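CTP:phosphocholine Cytidylyltransferase (Streptococcus pneumoniae, PDB 1JYK) transfers a cytidylyl group from CTP to phosphocholine, probably forming CDP-choline and pyrophosphate, as a nucleotidyltransferase of Streptococcus pneumoniae. Local coordinates at residues K27-A32 with Y109-V114; Y61-L66 with I74-G79; I169-K174 with M214-I219. All blocks are in the same frame, centred on the assembly; numbering follows the deposited sequence.

Interaction 1. Residues K27-A32 with Y109-V114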
ATOM      1  N   LYS A  27       4.382 -12.743  -2.155  1.00 22.04           N
ATOM      2  CA  LYS A  27       2.947 -12.562  -1.987  1.00 20.61           C
ATOM      3  C   LYS A  27       2.615 -11.090  -2.014  1.00 17.40           C
ATOM      4  O   LYS A  27       3.472 -10.256  -2.298  1.00 16.79           O
ATOM      5  CB  LYS A  27       2.476 -13.160  -0.657  1.00 22.25           C
ATOM      6  CG  LYS A  27       3.281 -14.352  -0.185  1.00 25.68           C
ATOM      7  CD  LYS A  27       3.118 -14.578   1.317  1.00 27.40           C
ATOM      8  CE  LYS A  27       4.119 -13.760   2.114  1.00 27.54           C
ATOM      9  NZ  LYS A  27       5.530 -14.128   1.804  1.00 28.90           N
ATOM     10  N   ALA A  28       1.367 -10.770  -1.713  1.00 15.96           N
ATOM     11  CA  ALA A  28       0.939  -9.381  -1.694  1.00 14.84           C
ATOM     12  C   ALA A  28      -0.086  -9.124  -0.600  1.00 15.18           C
ATOM     13  O   ALA A  28      -0.963  -9.951  -0.344  1.00 16.19           O
ATOM     14  CB  ALA A  28       0.360  -8.992  -3.049  1.00 14.29           C
ATOM     15  N   ILE A  29       0.045  -7.972   0.042  1.00 14.51           N
ATOM     16  CA  ILE A  29      -0.861  -7.543   1.095  1.00 14.49           C
ATOM     17  C   ILE A  29      -1.498  -6.257   0.578  1.00 14.01           C
ATOM     18  O   ILE A  29      -0.791  -5.318   0.209  1.00 14.31           O
ATOM     19  CB  ILE A  29      -0.095  -7.237   2.413  1.00 14.02           C
ATOM     20  CG1 ILE A  29       0.470  -8.528   3.004  1.00 14.68           C
ATOM     21  CG2 ILE A  29      -1.014  -6.544   3.404  1.00 13.76           C
ATOM     22  CD1 ILE A  29       1.697  -8.310   3.884  1.00 14.04           C
ATOM     23  N   ILE A  30      -2.823  -6.221   0.527  1.00 13.44           N
ATOM     24  CA  ILE A  30      -3.530  -5.038   0.058  1.00 13.09           C
ATOM     25  C   ILE A  30      -4.266  -4.404   1.234  1.00 14.18           C
ATOM     26  O   ILE A  30      -5.074  -5.057   1.910  1.00 13.55           O
ATOM     27  CB  ILE A  30      -4.540  -5.386  -1.073  1.00 12.03           C
ATOM     28  CG1 ILE A  30      -3.812  -6.117  -2.206  1.00 12.82           C
ATOM     29  CG2 ILE A  30      -5.205  -4.115  -1.597  1.00 11.59           C
ATOM     30  CD1 ILE A  30      -4.704  -6.494  -3.382  1.00 13.01           C
ATOM     31  N   LEU A  31      -3.969  -3.135   1.488  1.00 13.57           N
ATOM     32  CA  LEU A  31      -4.584  -2.410   2.591  1.00 14.52           C
ATOM     33  C   LEU A  31      -5.898  -1.783   2.137  1.00 14.73           C
ATOM     34  O   LEU A  31      -5.904  -0.772   1.435  1.00 16.73           O
ATOM     35  CB  LEU A  31      -3.622  -1.332   3.102  1.00 14.54           C
ATOM     36  CG  LEU A  31      -2.214  -1.813   3.474  1.00 14.83           C
ATOM     37  CD1 LEU A  31      -1.346  -0.617   3.857  1.00 15.74           C
ATOM     38  CD2 LEU A  31      -2.290  -2.806   4.617  1.00 16.42           C
ATOM     39  N   ALA A  32      -7.012  -2.389   2.547  1.00 13.99           N
ATOM     40  CA  ALA A  32      -8.330  -1.908   2.154  1.00 14.04           C
ATOM     41  C   ALA A  32      -9.342  -1.837   3.312  1.00 15.10           C
ATOM     42  O   ALA A  32     -10.545  -1.976   3.087  1.00 15.55           O
ATOM     43  CB  ALA A  32      -8.880  -2.812   1.039  1.00 13.97           C
ATOM     44  N   TYR A 109      -1.766  -0.960  12.490  1.00 14.86           N
ATOM     45  CA  TYR A 109      -2.453  -2.144  12.979  1.00 15.98           C
ATOM     46  C   TYR A 109      -2.900  -3.087  11.860  1.00 16.95           C
ATOM     47  O   TYR A 109      -2.976  -4.301  12.055  1.00 17.55           O
ATOM     48  CB  TYR A 109      -3.645  -1.724  13.844  1.00 16.61           C
ATOM     49  CG  TYR A 109      -4.242  -2.866  14.619  1.00 17.06           C
ATOM     50  CD1 TYR A 109      -3.502  -3.546  15.589  1.00 18.48           C
ATOM     51  CD2 TYR A 109      -5.533  -3.308  14.342  1.00 19.23           C
ATOM     52  CE1 TYR A 109      -4.039  -4.647  16.263  1.00 20.29           C
ATOM     53  CE2 TYR A 109      -6.079  -4.403  15.005  1.00 20.60           C
ATOM     54  CZ  TYR A 109      -5.331  -5.068  15.962  1.00 21.41           C
ATOM     55  OH  TYR A 109      -5.880  -6.157  16.604  1.00 22.40           O
ATOM     56  N   SER A 110      -3.199  -2.535  10.691  1.00 16.01           N
ATOM     57  CA  SER A 110      -3.596  -3.366   9.566  1.00 15.27           C
ATOM     58  C   SER A 110      -2.427  -4.282   9.222  1.00 15.29           C
ATOM     59  O   SER A 110      -2.603  -5.474   8.982  1.00 15.27           O
ATOM     60  CB  SER A 110      -3.944  -2.492   8.370  1.00 15.12           C
ATOM     61  OG  SER A 110      -5.253  -1.967   8.507  1.00 18.08           O
ATOM     62  N   LEU A 111      -1.224  -3.720   9.199  1.00 15.27           N
ATOM     63  CA  LEU A 111      -0.047  -4.519   8.904  1.00 16.81           C
ATOM     64  C   LEU A 111       0.295  -5.417  10.096  1.00 17.84           C
ATOM     65  O   LEU A 111       0.802  -6.526   9.910  1.00 18.51           O
ATOM     66  CB  LEU A 111       1.149  -3.623   8.565  1.00 18.07           C
ATOM     67  CG  LEU A 111       2.401  -4.363   8.072  1.00 20.42           C
ATOM     68  CD1 LEU A 111       2.072  -5.216   6.854  1.00 21.48           C
ATOM     69  CD2 LEU A 111       3.478  -3.352   7.728  1.00 20.89           C
ATOM     70  N   TYR A 112       0.027  -4.945  11.315  1.00 17.94           N
ATOM     71  CA  TYR A 112       0.306  -5.751  12.508  1.00 17.54           C
ATOM     72  C   TYR A 112      -0.393  -7.112  12.415  1.00 17.35           C
ATOM     73  O   TYR A 112       0.208  -8.153  12.701  1.00 17.08           O
ATOM     74  CB  TYR A 112      -0.168  -5.046  13.785  1.00 17.81           C
ATOM     75  CG  TYR A 112       0.070  -5.890  15.016  1.00 19.07           C
ATOM     76  CD1 TYR A 112       1.333  -5.944  15.610  1.00 21.71           C
ATOM     77  CD2 TYR A 112      -0.933  -6.714  15.531  1.00 19.81           C
ATOM     78  CE1 TYR A 112       1.603  -6.802  16.681  1.00 22.38           C
ATOM     79  CE2 TYR A 112      -0.679  -7.582  16.604  1.00 21.82           C
ATOM     80  CZ  TYR A 112       0.598  -7.623  17.172  1.00 24.08           C
ATOM     81  OH  TYR A 112       0.880  -8.489  18.217  1.00 25.77           O
ATOM     82  N   LEU A 113      -1.660  -7.088  12.000  1.00 16.50           N
ATOM     83  CA  LEU A 113      -2.467  -8.299  11.875  1.00 16.79           C
ATOM     84  C   LEU A 113      -1.870  -9.362  10.951  1.00 16.74           C
ATOM     85  O   LEU A 113      -2.176 -10.541  11.091  1.00 17.80           O
ATOM     86  CB  LEU A 113      -3.879  -7.932  11.409  1.00 15.70           C
ATOM     87  CG  LEU A 113      -4.669  -7.103  12.428  1.00 15.87           C
ATOM     88  CD1 LEU A 113      -5.883  -6.474  11.761  1.00 16.56           C
ATOM     89  CD2 LEU A 113      -5.093  -7.993  13.589  1.00 15.97           C
ATOM     90  N   VAL A 114      -1.017  -8.955  10.016  1.00 16.06           N
ATOM     91  CA  VAL A 114      -0.393  -9.912   9.103  1.00 16.61           C
ATOM     92  C   VAL A 114       1.126  -9.761   9.099  1.00 16.50           C
ATOM     93  O   VAL A 114       1.794 -10.111   8.125  1.00 16.31           O
ATOM     94  CB  VAL A 114      -0.920  -9.731   7.647  1.00 16.27           C
ATOM     95  CG1 VAL A 114      -2.381 -10.144   7.571  1.00 16.00           C
ATOM     96  CG2 VAL A 114      -0.759  -8.280   7.202  1.00 15.96           C
TER
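Ile29 and Val114 reach toward each other tip to tip, joining strand 27-32 to the chain just beyond the short helix 108-112. The setting is the Rossmann-like alpha/beta fold of nucleotidyltransferases. Strand 27-32 is an inner strand of the parallel part of the sheet, between strands 74-78 and 121-125. In this family such a strand leads into the glycine-rich loop that binds the nucleotide. The side chains of Ile29 and Leu31 meet segment 109-114, while Ala28 and Ile30 face helix 58-68 on the opposite side of the sheet.

Ile29 comes first along the strand and carries the larger share of the contact. Its CG1 stands anti to the carbonyl carbon (chi1 -68°), and its CD1 extends toward Val114 and Leu111. Ile29 CD1 touches Val114 CG2 at 4.1 Å. Ile29 CG2 meets the same Val114 CG2 at 4.2 Å, so one valine methyl is met by both branches of the isoleucine. Ile29 CD1 also approaches Leu111 CD1 at 4.3 Å. These are methyl-to-methyl contacts without polar content.

Two residues on, Leu31 makes a smaller contact nearer the start of the helix. Its CA lies 7.1 Å from the CA of Ser110, whereas the CA atoms of Ile29 and Val114 are 8.4 Å apart. The CB of Leu31 does not point at the helix, but the end of the side chain swings nearer. The CD2 branch does the touching. It meets the carbon of the serine and not its hydroxyl, which is hydrogen-bonded to Asn99 ND2. Ile77 of strand 74-78 lies against Leu31, Ser110 and Val114 and closes the cluster. The last contact along the strand is Leu31 CD2 against Ser110 CB at 4.1 Å.

Interaction 2. Residues Y61-L66 with I74-G79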
ATOM      1  N   TYR A  61      -8.363  -4.423 -10.494  1.00 13.08           N
ATOM      2  CA  TYR A  61      -7.283  -4.118 -11.426  1.00 13.13           C
ATOM      3  C   TYR A  61      -5.958  -4.560 -10.812  1.00 12.45           C
ATOM      4  O   TYR A  61      -5.103  -5.115 -11.494  1.00 13.45           O
ATOM      5  CB  TYR A  61      -7.217  -2.615 -11.706  1.00 13.16           C
ATOM      6  CG  TYR A  61      -8.351  -2.081 -12.549  1.00 13.53           C
ATOM      7  CD1 TYR A  61      -9.432  -1.427 -11.960  1.00 12.98           C
ATOM      8  CD2 TYR A  61      -8.320  -2.183 -13.944  1.00 14.77           C
ATOM      9  CE1 TYR A  61     -10.454  -0.883 -12.733  1.00 14.32           C
ATOM     10  CE2 TYR A  61      -9.341  -1.641 -14.731  1.00 15.29           C
ATOM     11  CZ  TYR A  61     -10.401  -0.992 -14.119  1.00 15.22           C
ATOM     12  OH  TYR A  61     -11.406  -0.444 -14.879  1.00 15.92           O
ATOM     13  N   GLN A  62      -5.797  -4.306  -9.516  1.00 12.55           N
ATOM     14  CA  GLN A  62      -4.575  -4.665  -8.806  1.00 12.04           C
ATOM     15  C   GLN A  62      -4.411  -6.176  -8.685  1.00 12.43           C
ATOM     16  O   GLN A  62      -3.346  -6.713  -8.984  1.00 13.34           O
ATOM     17  CB  GLN A  62      -4.565  -4.031  -7.411  1.00 12.45           C
ATOM     18  CG  GLN A  62      -4.737  -2.509  -7.417  1.00 14.04           C
ATOM     19  CD  GLN A  62      -4.811  -1.921  -6.011  1.00 15.99           C
ATOM     20  OE1 GLN A  62      -5.216  -2.594  -5.058  1.00 15.93           O
ATOM     21  NE2 GLN A  62      -4.417  -0.661  -5.878  1.00 17.31           N
ATOM     22  N   ILE A  63      -5.466  -6.857  -8.238  1.00 12.68           N
ATOM     23  CA  ILE A  63      -5.442  -8.314  -8.084  1.00 12.82           C
ATOM     24  C   ILE A  63      -5.093  -9.011  -9.410  1.00 12.39           C
ATOM     25  O   ILE A  63      -4.293  -9.951  -9.440  1.00 12.54           O
ATOM     26  CB  ILE A  63      -6.815  -8.845  -7.571  1.00 12.63           C
ATOM     27  CG1 ILE A  63      -7.006  -8.479  -6.094  1.00 11.79           C
ATOM     28  CG2 ILE A  63      -6.883 -10.359  -7.709  1.00 13.18           C
ATOM     29  CD1 ILE A  63      -8.444  -8.601  -5.613  1.00 12.51           C
ATOM     30  N   GLU A  64      -5.682  -8.540 -10.507  1.00 12.95           N
ATOM     31  CA  GLU A  64      -5.424  -9.142 -11.814  1.00 13.87           C
ATOM     32  C   GLU A  64      -3.980  -8.920 -12.273  1.00 14.44           C
ATOM     33  O   GLU A  64      -3.374  -9.815 -12.862  1.00 14.27           O
ATOM     34  CB  GLU A  64      -6.432  -8.612 -12.838  1.00 13.18           C
ATOM     35  CG  GLU A  64      -7.776  -9.307 -12.691  1.00 14.41           C
ATOM     36  CD  GLU A  64      -8.888  -8.685 -13.509  1.00 16.78           C
ATOM     37  OE1 GLU A  64     -10.054  -8.765 -13.066  1.00 17.72           O
ATOM     38  OE2 GLU A  64      -8.612  -8.129 -14.589  1.00 16.76           O
ATOM     39  N   PHE A  65      -3.429  -7.740 -11.989  1.00 14.73           N
ATOM     40  CA  PHE A  65      -2.043  -7.440 -12.348  1.00 13.58           C
ATOM     41  C   PHE A  65      -1.141  -8.422 -11.617  1.00 12.94           C
ATOM     42  O   PHE A  65      -0.206  -8.977 -12.190  1.00 13.41           O
ATOM     43  CB  PHE A  65      -1.669  -6.018 -11.917  1.00 14.51           C
ATOM     44  CG  PHE A  65      -1.827  -4.984 -12.999  1.00 16.92           C
ATOM     45  CD1 PHE A  65      -1.682  -3.631 -12.703  1.00 17.19           C
ATOM     46  CD2 PHE A  65      -2.114  -5.352 -14.311  1.00 16.96           C
ATOM     47  CE1 PHE A  65      -1.819  -2.664 -13.694  1.00 17.00           C
ATOM     48  CE2 PHE A  65      -2.253  -4.392 -15.306  1.00 17.05           C
ATOM     49  CZ  PHE A  65      -2.106  -3.047 -14.995  1.00 17.06           C
ATOM     50  N   LEU A  66      -1.438  -8.632 -10.339  1.00 11.97           N
ATOM     51  CA  LEU A  66      -0.662  -9.533  -9.502  1.00 12.82           C
ATOM     52  C   LEU A  66      -0.684 -10.976  -9.994  1.00 13.66           C
ATOM     53  O   LEU A  66       0.364 -11.603 -10.149  1.00 13.85           O
ATOM     54  CB  LEU A  66      -1.188  -9.489  -8.071  1.00 13.78           C
ATOM     55  CG  LEU A  66      -0.816  -8.241  -7.273  1.00 12.92           C
ATOM     56  CD1 LEU A  66      -1.792  -8.069  -6.108  1.00 11.76           C
ATOM     57  CD2 LEU A  66       0.622  -8.374  -6.773  1.00 12.54           C
ATOM     58  N   ILE A  74      -2.498 -13.711  -2.196  1.00 16.52           N
ATOM     59  CA  ILE A  74      -2.947 -12.355  -1.920  1.00 15.29           C
ATOM     60  C   ILE A  74      -3.814 -12.257  -0.668  1.00 15.87           C
ATOM     61  O   ILE A  74      -4.814 -12.968  -0.521  1.00 15.78           O
ATOM     62  CB  ILE A  74      -3.719 -11.805  -3.147  1.00 13.91           C
ATOM     63  CG1 ILE A  74      -2.799 -11.829  -4.373  1.00 13.52           C
ATOM     64  CG2 ILE A  74      -4.243 -10.395  -2.868  1.00 14.29           C
ATOM     65  CD1 ILE A  74      -3.533 -11.737  -5.679  1.00 12.45           C
ATOM     66  N   ILE A  75      -3.409 -11.368   0.234  1.00 15.18           N
ATOM     67  CA  ILE A  75      -4.112 -11.136   1.488  1.00 15.67           C
ATOM     68  C   ILE A  75      -4.656  -9.713   1.482  1.00 16.38           C
ATOM     69  O   ILE A  75      -3.921  -8.755   1.227  1.00 16.86           O
ATOM     70  CB  ILE A  75      -3.164 -11.306   2.707  1.00 16.78           C
ATOM     71  CG1 ILE A  75      -2.500 -12.689   2.666  1.00 19.48           C
ATOM     72  CG2 ILE A  75      -3.939 -11.129   4.006  1.00 17.16           C
ATOM     73  CD1 ILE A  75      -1.367 -12.871   3.670  1.00 20.98           C
ATOM     74  N   ILE A  76      -5.949  -9.569   1.747  1.00 14.90           N
ATOM     75  CA  ILE A  76      -6.561  -8.254   1.767  1.00 14.17           C
ATOM     76  C   ILE A  76      -7.038  -7.911   3.171  1.00 15.06           C
ATOM     77  O   ILE A  76      -7.793  -8.672   3.780  1.00 14.51           O
ATOM     78  CB  ILE A  76      -7.759  -8.178   0.797  1.00 13.56           C
ATOM     79  CG1 ILE A  76      -7.331  -8.657  -0.590  1.00 13.59           C
ATOM     80  CG2 ILE A  76      -8.297  -6.756   0.741  1.00 12.46           C
ATOM     81  CD1 ILE A  76      -8.440  -8.625  -1.612  1.00 14.29           C
ATOM     82  N   ILE A  77      -6.574  -6.778   3.692  1.00 14.76           N
ATOM     83  CA  ILE A  77      -6.991  -6.327   5.007  1.00 14.68           C
ATOM     84  C   ILE A  77      -8.299  -5.555   4.819  1.00 14.66           C
ATOM     85  O   ILE A  77      -8.329  -4.524   4.147  1.00 14.61           O
ATOM     86  CB  ILE A  77      -5.944  -5.389   5.654  1.00 15.23           C
ATOM     87  CG1 ILE A  77      -4.547  -6.017   5.583  1.00 15.22           C
ATOM     88  CG2 ILE A  77      -6.340  -5.109   7.098  1.00 15.99           C
ATOM     89  CD1 ILE A  77      -4.482  -7.452   6.079  1.00 15.65           C
ATOM     90  N   VAL A  78      -9.377  -6.061   5.409  1.00 14.87           N
ATOM     91  CA  VAL A  78     -10.682  -5.421   5.292  1.00 14.72           C
ATOM     92  C   VAL A  78     -11.187  -4.954   6.651  1.00 15.73           C
ATOM     93  O   VAL A  78     -10.725  -5.427   7.695  1.00 17.40           O
ATOM     94  CB  VAL A  78     -11.738  -6.387   4.654  1.00 15.02           C
ATOM     95  CG1 VAL A  78     -11.255  -6.858   3.289  1.00 14.78           C
ATOM     96  CG2 VAL A  78     -11.991  -7.590   5.569  1.00 15.20           C
ATOM     97  N   GLY A  79     -12.132  -4.019   6.631  1.00 15.00           N
ATOM     98  CA  GLY A  79     -12.699  -3.501   7.863  1.00 15.87           C
ATOM     99  C   GLY A  79     -14.030  -2.839   7.573  1.00 16.04           C
ATOM    100  O   GLY A  79     -15.094  -3.435   7.774  1.00 15.78           O
TER
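Glu64 OE1 is gripped by two groups, a salt bridge from Lys56 NZ and a hydrogen bond with Tyr92 OH, while the preceding residue, Ile63, packs on strand 74-78. Gln62 sends its amide NE2 to Asp125 O and, by a weak bond, to Asn128 O. Ile63 and Leu66 supply the apolar side that meets the strand, and the CB of Glu64 points away from it.

Helix 61-66 and strand 74-78 run nearly antiparallel, with an angle of 161° between them. Their axes come within 10.9 Å. Four buried side chains fill the interval, all of them aliphatic.

Ile74 carries the largest part of the interface. Its CG1 is anti to the carbonyl carbon (chi1 -59°) and the chain goes on extended, which carries CD1 out toward the helix. That methyl meets two helix residues one turn apart. Ile74 CD1 lies 4.0 Å from Leu66 CB and 4.1 Å from Leu66 CD1. It also approaches Ile63 CG2 at 4.2 Å. Both side chains cross Ile74 at a slant.

Ile76 uses its own methyl end on the other branch of Ile63. Ile63 CD1 and Ile76 CD1 are 4.0 Å apart, and the two side chains cross at about a right angle. Ile63 therefore spans two strand residues, with CG2 on Ile74 and CD1 on Ile76. Leu88 and Tyr92 of helix 87-92 pack against Ile76 and Ile63 and extend the layer.

Leu66 also touches Ala28, and Ile74 touches Ile30, both in the neighbouring parallel strand 27-32. Strand 27-32, helix 58-68 and strand 74-78 form a beta-alpha-beta crossover, as in the Rossmann-like core of nucleotidyltransferases.

Interaction 3. Residues I169-K174 with M214-I219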
ATOM      1  N   ILE A 169      13.530   9.117   5.079  1.00 16.92           N
ATOM      2  CA  ILE A 169      12.185   9.343   4.574  1.00 16.35           C
ATOM      3  C   ILE A 169      11.750  10.582   5.333  1.00 17.31           C
ATOM      4  O   ILE A 169      11.768  10.605   6.562  1.00 19.64           O
ATOM      5  CB  ILE A 169      11.239   8.162   4.874  1.00 15.23           C
ATOM      6  CG1 ILE A 169      11.600   6.973   3.974  1.00 14.24           C
ATOM      7  CG2 ILE A 169       9.791   8.585   4.638  1.00 13.89           C
ATOM      8  CD1 ILE A 169      11.091   5.635   4.473  1.00 14.75           C
ATOM      9  N   ILE A 170      11.367  11.618   4.605  1.00 17.04           N
ATOM     10  CA  ILE A 170      10.999  12.867   5.242  1.00 17.70           C
ATOM     11  C   ILE A 170       9.618  13.360   4.850  1.00 19.09           C
ATOM     12  O   ILE A 170       9.006  12.849   3.907  1.00 18.00           O
ATOM     13  CB  ILE A 170      12.028  13.954   4.888  1.00 18.11           C
ATOM     14  CG1 ILE A 170      12.037  14.189   3.378  1.00 17.48           C
ATOM     15  CG2 ILE A 170      13.410  13.519   5.331  1.00 17.53           C
ATOM     16  CD1 ILE A 170      12.821  15.392   2.957  1.00 20.13           C
ATOM     17  N   VAL A 171       9.138  14.365   5.578  1.00 19.45           N
ATOM     18  CA  VAL A 171       7.832  14.943   5.310  1.00 20.96           C
ATOM     19  C   VAL A 171       7.939  16.406   4.871  1.00 21.67           C
ATOM     20  O   VAL A 171       6.986  16.966   4.330  1.00 21.44           O
ATOM     21  CB  VAL A 171       6.924  14.873   6.558  1.00 20.93           C
ATOM     22  CG1 VAL A 171       7.102  13.535   7.259  1.00 21.01           C
ATOM     23  CG2 VAL A 171       7.250  16.018   7.500  1.00 20.36           C
ATOM     24  N   ASP A 172       9.104  17.009   5.089  1.00 22.34           N
ATOM     25  CA  ASP A 172       9.317  18.416   4.753  1.00 23.82           C
ATOM     26  C   ASP A 172       9.573  18.765   3.282  1.00 24.32           C
ATOM     27  O   ASP A 172      10.692  19.141   2.904  1.00 24.24           O
ATOM     28  CB  ASP A 172      10.462  18.982   5.603  1.00 25.98           C
ATOM     29  CG  ASP A 172      10.462  20.506   5.647  1.00 27.59           C
ATOM     30  OD1 ASP A 172       9.514  21.133   5.129  1.00 27.15           O
ATOM     31  OD2 ASP A 172      11.423  21.080   6.206  1.00 28.96           O
ATOM     32  N   SER A 173       8.537  18.653   2.459  1.00 22.54           N
ATOM     33  CA  SER A 173       8.649  19.012   1.054  1.00 21.64           C
ATOM     34  C   SER A 173       7.291  19.063   0.386  1.00 22.46           C
ATOM     35  O   SER A 173       6.339  18.430   0.840  1.00 22.71           O
ATOM     36  CB  SER A 173       9.544  18.035   0.297  1.00 19.94           C
ATOM     37  OG  SER A 173       9.835  18.558  -0.991  1.00 20.89           O
ATOM     38  N   LYS A 174       7.210  19.834  -0.694  1.00 23.20           N
ATOM     39  CA  LYS A 174       5.981  19.973  -1.461  1.00 23.11           C
ATOM     40  C   LYS A 174       6.162  19.299  -2.813  1.00 21.53           C
ATOM     41  O   LYS A 174       5.235  19.258  -3.620  1.00 21.48           O
ATOM     42  CB  LYS A 174       5.650  21.447  -1.670  1.00 26.13           C
ATOM     43  CG  LYS A 174       5.611  22.252  -0.385  1.00 31.45           C
ATOM     44  CD  LYS A 174       4.428  23.199  -0.364  1.00 36.81           C
ATOM     45  CE  LYS A 174       4.101  23.633   1.055  1.00 40.46           C
ATOM     46  NZ  LYS A 174       2.975  24.615   1.088  1.00 44.36           N
HETATM   47  N   MSE A 214       7.260   2.614  10.396  1.00 20.29           N
HETATM   48  CA  MSE A 214       8.268   1.697  10.800  1.00 21.63           C
HETATM   49  C   MSE A 214       9.469   1.492   9.974  1.00 20.63           C
HETATM   50  O   MSE A 214      10.469   0.933  10.421  1.00 19.76           O
HETATM   51  CB  MSE A 214       7.566   0.502  11.336  1.00 25.25           C
HETATM   52  CG  MSE A 214       7.859   0.836  12.747  1.00 34.51           C
HETATM   53 SE   MSE A 214       6.994  -0.265  13.664  1.00 29.13          SE
HETATM   54  CE  MSE A 214       5.446   1.046  13.903  1.00 34.88           C
ATOM     55  N   VAL A 215       9.411   2.096   8.801  1.00 19.13           N
ATOM     56  CA  VAL A 215      10.537   2.088   7.929  1.00 18.21           C
ATOM     57  C   VAL A 215      11.142   3.473   8.189  1.00 18.04           C
ATOM     58  O   VAL A 215      12.346   3.600   8.413  1.00 18.41           O
ATOM     59  CB  VAL A 215      10.102   1.971   6.479  1.00 18.42           C
ATOM     60  CG1 VAL A 215      11.332   1.974   5.571  1.00 15.45           C
ATOM     61  CG2 VAL A 215       9.291   0.696   6.292  1.00 18.15           C
ATOM     62  N   LYS A 216      10.295   4.498   8.190  1.00 17.25           N
ATOM     63  CA  LYS A 216      10.755   5.871   8.401  1.00 18.07           C
ATOM     64  C   LYS A 216      11.497   6.077   9.716  1.00 18.84           C
ATOM     65  O   LYS A 216      12.579   6.665   9.739  1.00 19.22           O
ATOM     66  CB  LYS A 216       9.581   6.849   8.351  1.00 19.16           C
ATOM     67  CG  LYS A 216       9.944   8.273   8.775  1.00 21.11           C
ATOM     68  CD  LYS A 216       8.752   9.209   8.648  1.00 25.58           C
ATOM     69  CE  LYS A 216       9.120  10.644   8.990  1.00 28.48           C
ATOM     70  NZ  LYS A 216       9.347  10.826  10.452  1.00 33.23           N
ATOM     71  N   ASP A 217      10.912   5.588  10.805  1.00 18.65           N
ATOM     72  CA  ASP A 217      11.495   5.758  12.134  1.00 18.44           C
ATOM     73  C   ASP A 217      12.659   4.828  12.474  1.00 18.12           C
ATOM     74  O   ASP A 217      13.236   4.933  13.552  1.00 19.65           O
ATOM     75  CB  ASP A 217      10.391   5.627  13.193  1.00 16.41           C
ATOM     76  CG  ASP A 217       9.316   6.707  13.060  1.00 17.67           C
ATOM     77  OD1 ASP A 217       8.192   6.502  13.561  1.00 19.68           O
ATOM     78  OD2 ASP A 217       9.586   7.772  12.458  1.00 22.50           O
ATOM     79  N   ASN A 218      13.014   3.932  11.560  1.00 17.60           N
ATOM     80  CA  ASN A 218      14.117   2.995  11.787  1.00 18.29           C
ATOM     81  C   ASN A 218      14.939   2.836  10.511  1.00 18.42           C
ATOM     82  O   ASN A 218      15.678   1.870  10.357  1.00 18.02           O
ATOM     83  CB  ASN A 218      13.567   1.621  12.198  1.00 18.37           C
ATOM     84  CG  ASN A 218      12.674   1.687  13.427  1.00 21.09           C
ATOM     85  OD1 ASN A 218      13.164   1.692  14.556  1.00 22.11           O
ATOM     86  ND2 ASN A 218      11.358   1.734  13.214  1.00 18.12           N
ATOM     87  N   ILE A 219      14.801   3.795   9.600  1.00 20.07           N
ATOM     88  CA  ILE A 219      15.483   3.745   8.311  1.00 21.15           C
ATOM     89  C   ILE A 219      16.974   3.407   8.366  1.00 22.26           C
ATOM     90  O   ILE A 219      17.486   2.684   7.515  1.00 22.71           O
ATOM     91  CB  ILE A 219      15.262   5.074   7.540  1.00 20.12           C
ATOM     92  CG1 ILE A 219      15.705   4.920   6.083  1.00 20.01           C
ATOM     93  CG2 ILE A 219      16.004   6.205   8.230  1.00 20.37           C
ATOM     94  CD1 ILE A 219      15.103   3.719   5.377  1.00 18.95           C
TER
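Lys216 lies across Ile169 and uses its whole aliphatic chain to do so. Its CG is anti to the backbone N (chi1 171°), and the chain stays extended as far as CE. Lys216 CB starts the contact, 4.1 Å from Ile169 CB and about as far from CG2 of the same residue. Lys216 CG continues over the isoleucine and comes to 3.7 Å from Ile169 O. CD passes by that oxygen and CG2 a little farther off. CE is nearest to the carbonyl, at 3.6 Å from Ile169 O, a carbon-to-oxygen contact. Lys216 CE also touches Val171 CG1 at 3.9 Å, and these two side chains cross at about a right angle. The last bond then bends (chi4 -72°). This places Lys216 NZ 3.7 Å from Asp217 OD2, a long salt bridge within the same segment. The other carboxylate oxygen of Asp217 is hydrogen-bonded to Asn213 ND2.

Ile169 has a second partner on the helix. Its CD1 meets Val215 CG1 at 3.8 Å, on the buried side of the contact. Past the helix, Asn218 ND2 donates to Met214 O (3.0 Å), from above the carbonyl plane; Met214 is a selenomethionine. The bond ties the turn back to the short helix.

Trp156 touches Ile169, Val171 and Lys216. Ile169 is the next-to-last residue of strand 166-170, which pairs with strand 157-160 in a two-stranded hairpin. Tyr144 of strand 142-149 in the main sheet touches both Ile169 and Val215. Met214 leans on helix 187-201, so helix 213-216 lies between that helix and the hairpin.

Overall arrangement
Interactions 1 and 2 belong to the same core. Strands 27-32 and 74-78 are parallel neighbours joined by backbone hydrogen bonds, Ala28 and Ile30 with Ile75. Helix 58-68 covers one face of the sheet and helix 108-112 the other. Strand 74-78 serves both faces, with Ile74 and Ile76 toward helix 58-68 and Ile77 toward the other side. Both contacts are buried and apolar, Ser110 taking part through its carbon. Interaction 3 lies apart, its centre about 20 Å from that of interaction 1 and 26 Å from that of interaction 2. It joins the small hairpin to helix 213-216 and is only partly buried. There a lysine chain covers an isoleucine, and its charged end makes a long salt bridge to Asp217.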